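Local coordinates for 2-hydroxyisobutyryl-CoA synthetase (Aquincola tertiaricarbonis, PDB 6HDY), which belongs to the ANL superfamily of AMP-binding enzymes, pairing a larger N-terminal part with a smaller C-terminal domain, at residues Phe88-Pro93 against Asn313-Pro318; Arg322-Tyr327 against Arg339-Asp344; Asn391-Tyr396 against Glu432-Glu437. One frame throughout, in Å; residues are numbered along the deposited sequence.

Contact 1 (Phe88-Pro93 against Asn313-Pro318)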
loop_
_atom_site.group_PDB
_atom_site.type_symbol
_atom_site.label_atom_id
_atom_site.label_comp_id
_atom_site.label_asym_id
_atom_site.label_seq_id
_atom_site.Cartn_x
_atom_site.Cartn_y
_atom_site.Cartn_z
ATOM N N PHE A 88 20.525 20.021 27.208
ATOM C CA PHE A 88 20.126 19.108 26.148
ATOM C C PHE A 88 20.951 19.313 24.870
ATOM O O PHE A 88 21.517 18.349 24.363
ATOM C CB PHE A 88 18.623 19.288 25.862
ATOM C CG PHE A 88 17.964 18.171 25.093
ATOM C CD1 PHE A 88 17.814 16.907 25.659
ATOM C CD2 PHE A 88 17.444 18.393 23.821
ATOM C CE1 PHE A 88 17.214 15.867 24.939
ATOM C CE2 PHE A 88 16.796 17.367 23.122
ATOM C CZ PHE A 88 16.706 16.106 23.678
ATOM N N GLU A 89 21.052 20.564 24.371
ATOM C CA GLU A 89 21.777 20.851 23.124
ATOM C C GLU A 89 23.284 20.680 23.218
ATOM O O GLU A 89 23.920 20.273 22.241
ATOM C CB GLU A 89 21.432 22.242 22.572
ATOM C CG GLU A 89 21.831 23.400 23.470
ATOM C CD GLU A 89 21.238 24.749 23.122
ATOM O OE1 GLU A 89 20.795 24.940 21.966
ATOM O OE2 GLU A 89 21.245 25.633 24.007
ATOM N N ALA A 90 23.848 20.999 24.385
ATOM C CA ALA A 90 25.284 20.975 24.630
ATOM C C ALA A 90 25.834 19.628 25.082
ATOM O O ALA A 90 26.923 19.248 24.641
ATOM C CB ALA A 90 25.654 22.063 25.634
ATOM N N ARG A 91 25.102 18.912 25.962
ATOM C CA ARG A 91 25.568 17.651 26.543
ATOM C C ARG A 91 25.175 16.401 25.775
ATOM O O ARG A 91 25.958 15.446 25.736
ATOM C CB ARG A 91 25.126 17.513 28.016
ATOM C CG ARG A 91 25.527 18.662 28.917
ATOM C CD ARG A 91 24.901 18.511 30.292
ATOM N NE ARG A 91 25.314 19.584 31.196
ATOM C CZ ARG A 91 26.416 19.565 31.938
ATOM N NH1 ARG A 91 26.709 20.591 32.727
ATOM N NH2 ARG A 91 27.234 18.517 31.901
ATOM N N VAL A 92 23.956 16.387 25.206
ATOM C CA VAL A 92 23.430 15.225 24.491
ATOM C C VAL A 92 23.999 15.149 23.063
ATOM O O VAL A 92 23.738 16.038 22.245
ATOM C CB VAL A 92 21.878 15.135 24.535
ATOM C CG1 VAL A 92 21.367 13.840 23.905
ATOM C CG2 VAL A 92 21.351 15.283 25.956
ATOM N N PRO A 93 24.779 14.080 22.744
ATOM C CA PRO A 93 25.306 13.946 21.373
ATOM C C PRO A 93 24.192 13.647 20.370
ATOM O O PRO A 93 23.243 12.921 20.700
ATOM C CB PRO A 93 26.277 12.766 21.489
ATOM C CG PRO A 93 25.716 11.933 22.592
ATOM C CD PRO A 93 25.153 12.914 23.581
ATOM N N ASN A 313 28.388 22.877 15.863
ATOM C CA ASN A 313 28.402 22.588 17.306
ATOM C C ASN A 313 27.115 21.924 17.870
ATOM O O ASN A 313 27.055 21.640 19.068
ATOM C CB ASN A 313 28.726 23.871 18.081
ATOM C CG ASN A 313 27.755 25.015 17.872
ATOM O OD1 ASN A 313 26.586 24.840 17.510
ATOM N ND2 ASN A 313 28.214 26.224 18.131
ATOM N N MET A 314 26.084 21.737 17.024
ATOM C CA MET A 314 24.771 21.147 17.365
ATOM C C MET A 314 24.004 21.931 18.450
ATOM O O MET A 314 23.199 21.360 19.190
ATOM C CB MET A 314 24.875 19.637 17.715
ATOM C CG MET A 314 25.369 18.781 16.555
ATOM S SD MET A 314 24.419 18.971 15.021
ATOM C CE MET A 314 25.622 18.407 13.881
ATOM N N ARG A 315 24.219 23.251 18.501
ATOM C CA ARG A 315 23.509 24.134 19.421
ATOM C C ARG A 315 22.521 24.959 18.620
ATOM O O ARG A 315 22.761 25.195 17.434
ATOM C CB ARG A 315 24.470 24.974 20.276
ATOM C CG ARG A 315 25.021 24.166 21.459
ATOM C CD ARG A 315 25.798 24.993 22.459
ATOM N NE ARG A 315 27.240 24.777 22.321
ATOM C CZ ARG A 315 28.093 25.675 21.834
ATOM N NH1 ARG A 315 29.385 25.388 21.737
ATOM N NH2 ARG A 315 27.661 26.873 21.452
ATOM N N ARG A 316 21.364 25.307 19.228
ATOM C CA ARG A 316 20.310 26.062 18.551
ATOM C C ARG A 316 20.827 27.393 18.015
ATOM O O ARG A 316 21.627 28.048 18.683
ATOM C CB ARG A 316 19.104 26.304 19.482
ATOM C CG ARG A 316 18.258 25.060 19.791
ATOM C CD ARG A 316 17.325 25.294 20.977
ATOM N NE ARG A 316 18.060 25.582 22.217
ATOM C CZ ARG A 316 17.520 26.081 23.329
ATOM N NH1 ARG A 316 16.222 26.354 23.382
ATOM N NH2 ARG A 316 18.276 26.319 24.391
ATOM N N VAL A 317 20.420 27.751 16.781
ATOM C CA VAL A 317 20.760 29.031 16.150
ATOM C C VAL A 317 19.660 30.023 16.571
ATOM O O VAL A 317 18.530 29.568 16.824
ATOM C CB VAL A 317 20.930 28.963 14.596
ATOM C CG1 VAL A 317 22.054 28.017 14.198
ATOM C CG2 VAL A 317 19.636 28.605 13.866
ATOM N N PRO A 318 19.924 31.355 16.674
ATOM C CA PRO A 318 18.835 32.283 17.050
ATOM C C PRO A 318 17.726 32.291 16.000
ATOM O O PRO A 318 17.982 31.901 14.856
ATOM C CB PRO A 318 19.538 33.659 17.095
ATOM C CG PRO A 318 20.988 33.360 17.208
ATOM C CD PRO A 318 21.187 32.092 16.443
#

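Contact 2 (Arg322-Tyr327 against Arg339-Asp344). With 8LQ ([[(2~{R},3~{S},4~{R},5~{R})-5-(6-aminopurin-9-yl)-3,4-bis(oxidanyl)oxolan-2-yl]methoxy-oxidanyl-phosphoryl] (3~{S})-3-oxidanylbutanoate), chain C.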
loop_
_atom_site.group_PDB
_atom_site.type_symbol
_atom_site.label_atom_id
_atom_site.label_comp_id
_atom_site.label_asym_id
_atom_site.label_seq_id
_atom_site.Cartn_x
_atom_site.Cartn_y
_atom_site.Cartn_z
ATOM N N ARG A 322 19.421 30.464 9.758
ATOM C CA ARG A 322 19.378 29.163 9.092
ATOM C C ARG A 322 20.194 28.128 9.872
ATOM O O ARG A 322 21.204 28.470 10.492
ATOM C CB ARG A 322 19.913 29.274 7.650
ATOM C CG ARG A 322 19.000 29.999 6.661
ATOM C CD ARG A 322 19.624 30.051 5.272
ATOM N NE ARG A 322 18.638 30.394 4.238
ATOM C CZ ARG A 322 18.709 30.010 2.964
ATOM N NH1 ARG A 322 17.763 30.368 2.102
ATOM N NH2 ARG A 322 19.720 29.253 2.545
ATOM N N GLY A 323 19.768 26.873 9.810
ATOM C CA GLY A 323 20.452 25.772 10.485
ATOM C C GLY A 323 19.898 24.405 10.132
ATOM O O GLY A 323 19.080 24.274 9.216
ATOM N N THR A 324 20.341 23.373 10.856
ATOM C CA THR A 324 19.893 22.021 10.590
ATOM C C THR A 324 18.896 21.509 11.633
ATOM O O THR A 324 19.189 21.544 12.823
ATOM C CB THR A 324 21.079 21.040 10.371
ATOM O OG1 THR A 324 20.550 19.818 9.857
ATOM C CG2 THR A 324 21.891 20.760 11.638
ATOM N N PRO A 325 17.731 20.989 11.205
ATOM C CA PRO A 325 16.792 20.396 12.178
ATOM C C PRO A 325 17.348 19.137 12.868
ATOM O O PRO A 325 17.886 18.218 12.230
ATOM C CB PRO A 325 15.557 20.077 11.328
ATOM C CG PRO A 325 15.704 20.927 10.070
ATOM C CD PRO A 325 17.182 20.938 9.833
ATOM N N VAL A 326 17.262 19.137 14.199
ATOM C CA VAL A 326 17.661 18.052 15.102
ATOM C C VAL A 326 16.361 17.740 15.841
ATOM O O VAL A 326 15.708 18.670 16.336
ATOM C CB VAL A 326 18.850 18.437 16.039
ATOM C CG1 VAL A 326 19.034 17.430 17.186
ATOM C CG2 VAL A 326 20.148 18.598 15.248
ATOM N N TYR A 327 15.942 16.444 15.844
ATOM C CA TYR A 327 14.644 16.057 16.387
ATOM C C TYR A 327 14.682 15.059 17.517
ATOM O O TYR A 327 15.513 14.153 17.518
ATOM C CB TYR A 327 13.751 15.476 15.282
ATOM C CG TYR A 327 13.550 16.316 14.041
ATOM C CD1 TYR A 327 12.621 17.358 14.021
ATOM C CD2 TYR A 327 14.196 15.997 12.849
ATOM C CE1 TYR A 327 12.357 18.073 12.849
ATOM C CE2 TYR A 327 13.924 16.691 11.667
ATOM C CZ TYR A 327 13.010 17.733 11.676
ATOM O OH TYR A 327 12.762 18.439 10.524
ATOM N N ARG A 339 17.552 13.425 19.642
ATOM C CA ARG A 339 18.455 14.349 18.975
ATOM C C ARG A 339 19.002 13.736 17.690
ATOM O O ARG A 339 20.208 13.681 17.482
ATOM C CB ARG A 339 19.547 14.901 19.936
ATOM C CG ARG A 339 18.991 16.045 20.742
ATOM C CD ARG A 339 19.921 16.683 21.749
ATOM N NE ARG A 339 21.231 17.063 21.224
ATOM C CZ ARG A 339 21.521 18.216 20.632
ATOM N NH1 ARG A 339 20.569 19.114 20.404
ATOM N NH2 ARG A 339 22.758 18.472 20.241
ATOM N N LEU A 340 18.101 13.277 16.814
ATOM C CA LEU A 340 18.523 12.776 15.501
ATOM C C LEU A 340 18.797 13.963 14.574
ATOM O O LEU A 340 17.958 14.863 14.428
ATOM C CB LEU A 340 17.509 11.799 14.860
ATOM C CG LEU A 340 17.747 11.323 13.396
ATOM C CD1 LEU A 340 18.960 10.385 13.294
ATOM C CD2 LEU A 340 16.499 10.636 12.827
ATOM N N LEU A 341 20.000 13.953 13.983
ATOM C CA LEU A 341 20.476 14.942 13.031
ATOM C C LEU A 341 19.787 14.670 11.671
ATOM O O LEU A 341 19.893 13.568 11.144
ATOM C CB LEU A 341 22.015 14.849 12.927
ATOM C CG LEU A 341 22.716 15.700 11.848
ATOM C CD1 LEU A 341 22.464 17.188 12.060
ATOM C CD2 LEU A 341 24.214 15.435 11.845
ATOM N N SER A 342 19.035 15.650 11.144
ATOM C CA SER A 342 18.321 15.476 9.875
ATOM C C SER A 342 19.243 15.566 8.687
ATOM O O SER A 342 19.065 14.829 7.718
ATOM C CB SER A 342 17.199 16.497 9.732
ATOM O OG SER A 342 17.733 17.794 9.519
ATOM N N GLY A 343 20.216 16.466 8.778
ATOM C CA GLY A 343 21.155 16.770 7.707
ATOM C C GLY A 343 20.527 17.715 6.699
ATOM O O GLY A 343 21.046 17.881 5.594
ATOM N N ASP A 344 19.389 18.342 7.076
ATOM C CA ASP A 344 18.625 19.250 6.230
ATOM C C ASP A 344 18.944 20.684 6.566
ATOM O O ASP A 344 19.573 20.941 7.588
ATOM C CB ASP A 344 17.122 18.974 6.373
ATOM C CG ASP A 344 16.724 17.606 5.879
ATOM O OD1 ASP A 344 17.159 17.226 4.778
ATOM O OD2 ASP A 344 15.971 16.916 6.588
HETATM N N9 8LQ C . 11.786 15.978 3.187
HETATM C C8 8LQ C . 10.729 15.334 3.706
HETATM N N7 8LQ C . 9.719 16.190 3.817
HETATM C C5 8LQ C . 10.153 17.387 3.388
HETATM C C6 8LQ C . 9.554 18.588 3.227
HETATM N N6 8LQ C . 8.291 18.717 3.600
HETATM N N1 8LQ C . 10.218 19.653 2.737
HETATM C C2 8LQ C . 11.552 19.533 2.338
HETATM N N3 8LQ C . 12.125 18.274 2.443
HETATM C C4 8LQ C . 11.434 17.246 2.990
HETATM C CAA 8LQ C . 7.993 9.962 5.702
HETATM C CAZ 8LQ C . 7.829 11.443 5.271
HETATM O OAE 8LQ C . 7.273 11.503 3.961
HETATM C CAL 8LQ C . 9.167 12.209 5.271
HETATM C CAS 8LQ C . 10.200 11.499 4.386
HETATM O OAC 8LQ C . 10.150 11.621 3.166
HETATM O OAQ 8LQ C . 11.090 10.682 5.058
HETATM P PBC 8LQ C . 12.411 10.089 4.378
HETATM O OAH 8LQ C . 11.873 9.131 3.231
HETATM O OAD 8LQ C . 13.301 9.399 5.329
HETATM O "O5'" 8LQ C . 13.142 11.354 3.777
HETATM C "C5'" 8LQ C . 13.396 12.433 4.675
HETATM C "C4'" 8LQ C . 14.061 13.562 3.931
HETATM O "O4'" 8LQ C . 13.190 14.009 2.857
HETATM C "C3'" 8LQ C . 14.157 14.696 4.859
HETATM O "O3'" 8LQ C . 15.368 14.591 5.660
HETATM C "C2'" 8LQ C . 14.198 15.870 3.879
HETATM O "O2'" 8LQ C . 15.516 15.974 3.209
HETATM C "C1'" 8LQ C . 13.152 15.444 2.874
HETATM O O HOH W 1 13.821 17.488 8.218
#

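Contact 3 (Asn391-Tyr396 against Glu432-Glu437)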
loop_
_atom_site.group_PDB
_atom_site.type_symbol
_atom_site.label_atom_id
_atom_site.label_comp_id
_atom_site.label_asym_id
_atom_site.label_seq_id
_atom_site.Cartn_x
_atom_site.Cartn_y
_atom_site.Cartn_z
ATOM N N ASN A 391 10.130 27.252 -12.281
ATOM C CA ASN A 391 8.686 27.133 -12.105
ATOM C C ASN A 391 7.980 28.485 -12.105
ATOM O O ASN A 391 6.765 28.533 -12.268
ATOM C CB ASN A 391 8.324 26.287 -10.850
ATOM C CG ASN A 391 8.332 24.800 -11.122
ATOM O OD1 ASN A 391 7.326 24.216 -11.549
ATOM N ND2 ASN A 391 9.485 24.157 -10.943
ATOM N N GLN A 392 8.743 29.576 -11.951
ATOM C CA GLN A 392 8.212 30.940 -11.956
ATOM C C GLN A 392 8.240 31.562 -13.359
ATOM O O GLN A 392 7.992 32.763 -13.515
ATOM C CB GLN A 392 8.915 31.814 -10.902
ATOM C CG GLN A 392 8.301 31.632 -9.523
ATOM C CD GLN A 392 8.991 32.404 -8.430
ATOM O OE1 GLN A 392 10.215 32.335 -8.253
ATOM N NE2 GLN A 392 8.199 33.101 -7.618
ATOM N N MET A 393 8.489 30.715 -14.380
ATOM C CA MET A 393 8.563 31.084 -15.800
ATOM C C MET A 393 7.403 30.426 -16.566
ATOM O O MET A 393 7.242 29.198 -16.501
ATOM C CB MET A 393 9.902 30.648 -16.422
ATOM C CG MET A 393 11.131 31.171 -15.714
ATOM S SD MET A 393 12.636 30.817 -16.659
ATOM C CE MET A 393 12.407 32.008 -18.076
ATOM N N SER A 394 6.612 31.247 -17.303
ATOM C CA SER A 394 5.433 30.806 -18.073
ATOM C C SER A 394 5.753 29.788 -19.191
ATOM O O SER A 394 4.904 28.933 -19.484
ATOM C CB SER A 394 4.653 32.007 -18.632
ATOM O OG SER A 394 5.458 32.922 -19.364
ATOM N N GLY A 395 6.949 29.902 -19.784
ATOM C CA GLY A 395 7.439 29.054 -20.870
ATOM C C GLY A 395 8.057 27.730 -20.459
ATOM O O GLY A 395 8.332 26.883 -21.316
ATOM N N TYR A 396 8.295 27.538 -19.149
ATOM C CA TYR A 396 8.872 26.305 -18.589
ATOM C C TYR A 396 7.877 25.110 -18.675
ATOM O O TYR A 396 6.721 25.248 -18.284
ATOM C CB TYR A 396 9.337 26.574 -17.155
ATOM C CG TYR A 396 9.782 25.353 -16.379
ATOM C CD1 TYR A 396 10.967 24.694 -16.696
ATOM C CD2 TYR A 396 9.032 24.874 -15.308
ATOM C CE1 TYR A 396 11.396 23.589 -15.966
ATOM C CE2 TYR A 396 9.458 23.778 -14.561
ATOM C CZ TYR A 396 10.645 23.142 -14.891
ATOM O OH TYR A 396 11.046 22.033 -14.190
ATOM N N GLU A 432 14.292 28.949 -28.989
ATOM C CA GLU A 432 15.558 29.636 -28.742
ATOM C C GLU A 432 15.416 30.828 -27.760
ATOM O O GLU A 432 16.247 30.967 -26.865
ATOM C CB GLU A 432 16.227 30.045 -30.063
ATOM C CG GLU A 432 17.639 30.614 -29.916
ATOM C CD GLU A 432 18.630 29.896 -29.006
ATOM O OE1 GLU A 432 18.635 28.644 -28.982
ATOM O OE2 GLU A 432 19.444 30.590 -28.359
ATOM N N THR A 433 14.351 31.632 -27.895
ATOM C CA THR A 433 14.028 32.763 -27.013
ATOM C C THR A 433 13.790 32.265 -25.569
ATOM O O THR A 433 14.142 32.963 -24.611
ATOM C CB THR A 433 12.813 33.531 -27.579
ATOM O OG1 THR A 433 13.147 34.045 -28.877
ATOM C CG2 THR A 433 12.340 34.670 -26.669
ATOM N N PHE A 434 13.188 31.069 -25.418
ATOM C CA PHE A 434 12.949 30.524 -24.090
ATOM C C PHE A 434 14.264 30.032 -23.461
ATOM O O PHE A 434 14.527 30.349 -22.297
ATOM C CB PHE A 434 11.841 29.448 -24.079
ATOM C CG PHE A 434 11.804 28.706 -22.763
ATOM C CD1 PHE A 434 11.310 29.319 -21.613
ATOM C CD2 PHE A 434 12.359 27.439 -22.647
ATOM C CE1 PHE A 434 11.379 28.676 -20.373
ATOM C CE2 PHE A 434 12.400 26.787 -21.412
ATOM C CZ PHE A 434 11.911 27.411 -20.283
ATOM N N ARG A 435 15.077 29.266 -24.230
ATOM C CA ARG A 435 16.387 28.735 -23.820
ATOM C C ARG A 435 17.302 29.843 -23.253
ATOM O O ARG A 435 17.871 29.662 -22.176
ATOM C CB ARG A 435 17.082 28.015 -24.993
ATOM C CG ARG A 435 18.165 27.021 -24.561
ATOM C CD ARG A 435 18.917 26.405 -25.732
ATOM N NE ARG A 435 19.651 27.422 -26.491
ATOM C CZ ARG A 435 20.875 27.848 -26.194
ATOM N NH1 ARG A 435 21.535 27.331 -25.163
ATOM N NH2 ARG A 435 21.455 28.786 -26.935
ATOM N N THR A 436 17.383 30.998 -23.945
ATOM C CA THR A 436 18.173 32.163 -23.527
ATOM C C THR A 436 17.572 32.837 -22.277
ATOM O O THR A 436 18.318 33.204 -21.365
ATOM C CB THR A 436 18.401 33.145 -24.699
ATOM O OG1 THR A 436 17.154 33.697 -25.140
ATOM C CG2 THR A 436 19.124 32.502 -25.861
ATOM N N GLU A 437 16.238 32.985 -22.227
ATOM C CA GLU A 437 15.557 33.593 -21.075
ATOM C C GLU A 437 15.660 32.746 -19.786
ATOM O O GLU A 437 15.780 33.317 -18.696
ATOM C CB GLU A 437 14.101 33.939 -21.403
ATOM C CG GLU A 437 13.831 35.434 -21.367
ATOM C CD GLU A 437 13.593 36.002 -19.979
ATOM O OE1 GLU A 437 14.587 36.298 -19.277
ATOM O OE2 GLU A 437 12.411 36.152 -19.594
#

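Contact 1 (Phe88-Pro93 against Asn313-Pro318)
E89 meets R316 side-on: NE of R316 donates to OE1 of E89 at 2.8 Å and NH2 of R316 to OE2 of E89 at 3.1 Å. This is a two-nitrogen salt bridge, but not a coplanar one. The carboxylate lies in the plane of the guanidinium, while its own plane is turned 57° from it, so both nitrogens come in from above the acid. A backbone bond adds to this. The amide N of R316 also reaches OE1 of E89 at 2.8 Å, nearly straight, from the opposite face to NE. CG of E89 sits between the backbone N and carbonyl carbon (chi1 63°), and the chain runs out extended from there.

Apolar contact comes from R315, whose CG packs on CG of E89 at 3.8 Å. The two side chains cross at about a right angle, and CD of R315 passes CB of A90. Within 313-318, an Asx turn puts OD1 of N313 3.0 Å from the amide N of R315.

The contact pins helix 85-91 to the edge strand 315-316 of the antiparallel sheet. R316 NH2 also bridges to E86, so one arginine serves two acids of that helix, and the buried E89 carboxylate probably stays ionised.

Contact 2 (Arg322-Tyr327 against Arg339-Asp344)
T324 and L341 cross at about a right angle, with CG2 of the threonine 3.6 Å from CD1 of the leucine. The other branch of T324 turns elsewhere. OG1, anti to the backbone N (chi1 -169°), donates to D344 O at 2.7 Å, in the carbonyl plane and on a lone pair. Next along, S342 OG does two jobs. It donates in plane to a lone pair of P325 O at 2.7 Å and accepts from D344 N, an ST turn. S342 N reaches the same P325 O almost along the C=O axis.

These residues belong to the hairpin of strands 322-329 and 340-347. V326 and L341 form a non-hydrogen-bonded antiparallel pair, Y327 and L340 a hydrogen-bonded one, and a G1 bulge sets both R339 and L340 against Y327. On the V326 side, CG1 lies over one face of the R339 guanidinium, which is held by E307 and by V92 O.

On the Y327 side, CE2 passes CB of S342 at 3.8 Å. Y327 OH shares a water, lying in the ring plane, with D344 OD2. D344 takes the ribose of 8LQ with both oxygens: O2' donates to OD1 and O3' to OD2, each at 2.6 Å.

Contact 3 (Asn391-Tyr396 against Glu432-Glu437)
T433 O is gripped twice: E437 N, from the residue whose carbonyl meets M393, lies 3.2 Å from it, and T436 OG1 lies 3.1 Å away. Both donors come from the same face of its carbonyl plane, the hydroxyl from well above it. This is one turn of helix 428-446 in the C-terminal domain of this AMP-binding enzyme, and the turn presents F434 and E437 to the loop that follows helix 383-391.

That loop makes a type I beta turn from M393 to Y396. With CG anti to the backbone N (chi1 169°), the F434 side chain heads for that turn, its ring against the backbone. G395 O sits over one face of the ring, 3.6 Å above its plane and displaced toward the rim, while CE1 of F434 comes within 3.5 Å of the carbonyl carbon of G395. With no side chain on G395, the ring can come right up to the peptide. F434 also packs on V417 and P419 of strand 413-419 and on L454 of strand 450-454, so the loop, the helix and the mixed sheet meet around one phenylalanine.

M393 approaches the ring obliquely with its methyl end. Its chain bends at chi3 (71°), which places CE 4.2 Å from F434 CE1 and 3.7 Å from E437 O. The carboxylate of E437 is engaged elsewhere, in a salt bridge with R441. Y396 directs its own ring away, with OH bonded to H400 ND1; its CB meets the phenylalanine 4.1 Å from F434 CZ, and its backbone N comes within 3.5 Å of F434 CE1.

From the N terminus, contact 1 closes first: helix 85-91 meets strand 315-316 after a 219-residue excursion. Contact 2 opens just afterwards and closes a short hairpin across 11 intervening residues, and contact 3 closes a 35-residue loop further on. The three follow in series; none nests in or crosses another. Contacts 1 and 2 have centres about 10 Å apart and reach the same antiparallel sheet. They touch through R339, whose guanidinium probably also bonds to M314 O of contact 1. Contact 3 stands apart in the C-terminal domain, where it ties the loop after helix 383-391 to helix 428-446, its nearest atoms about 13 Å from contact 2 and 24 Å from contact 1.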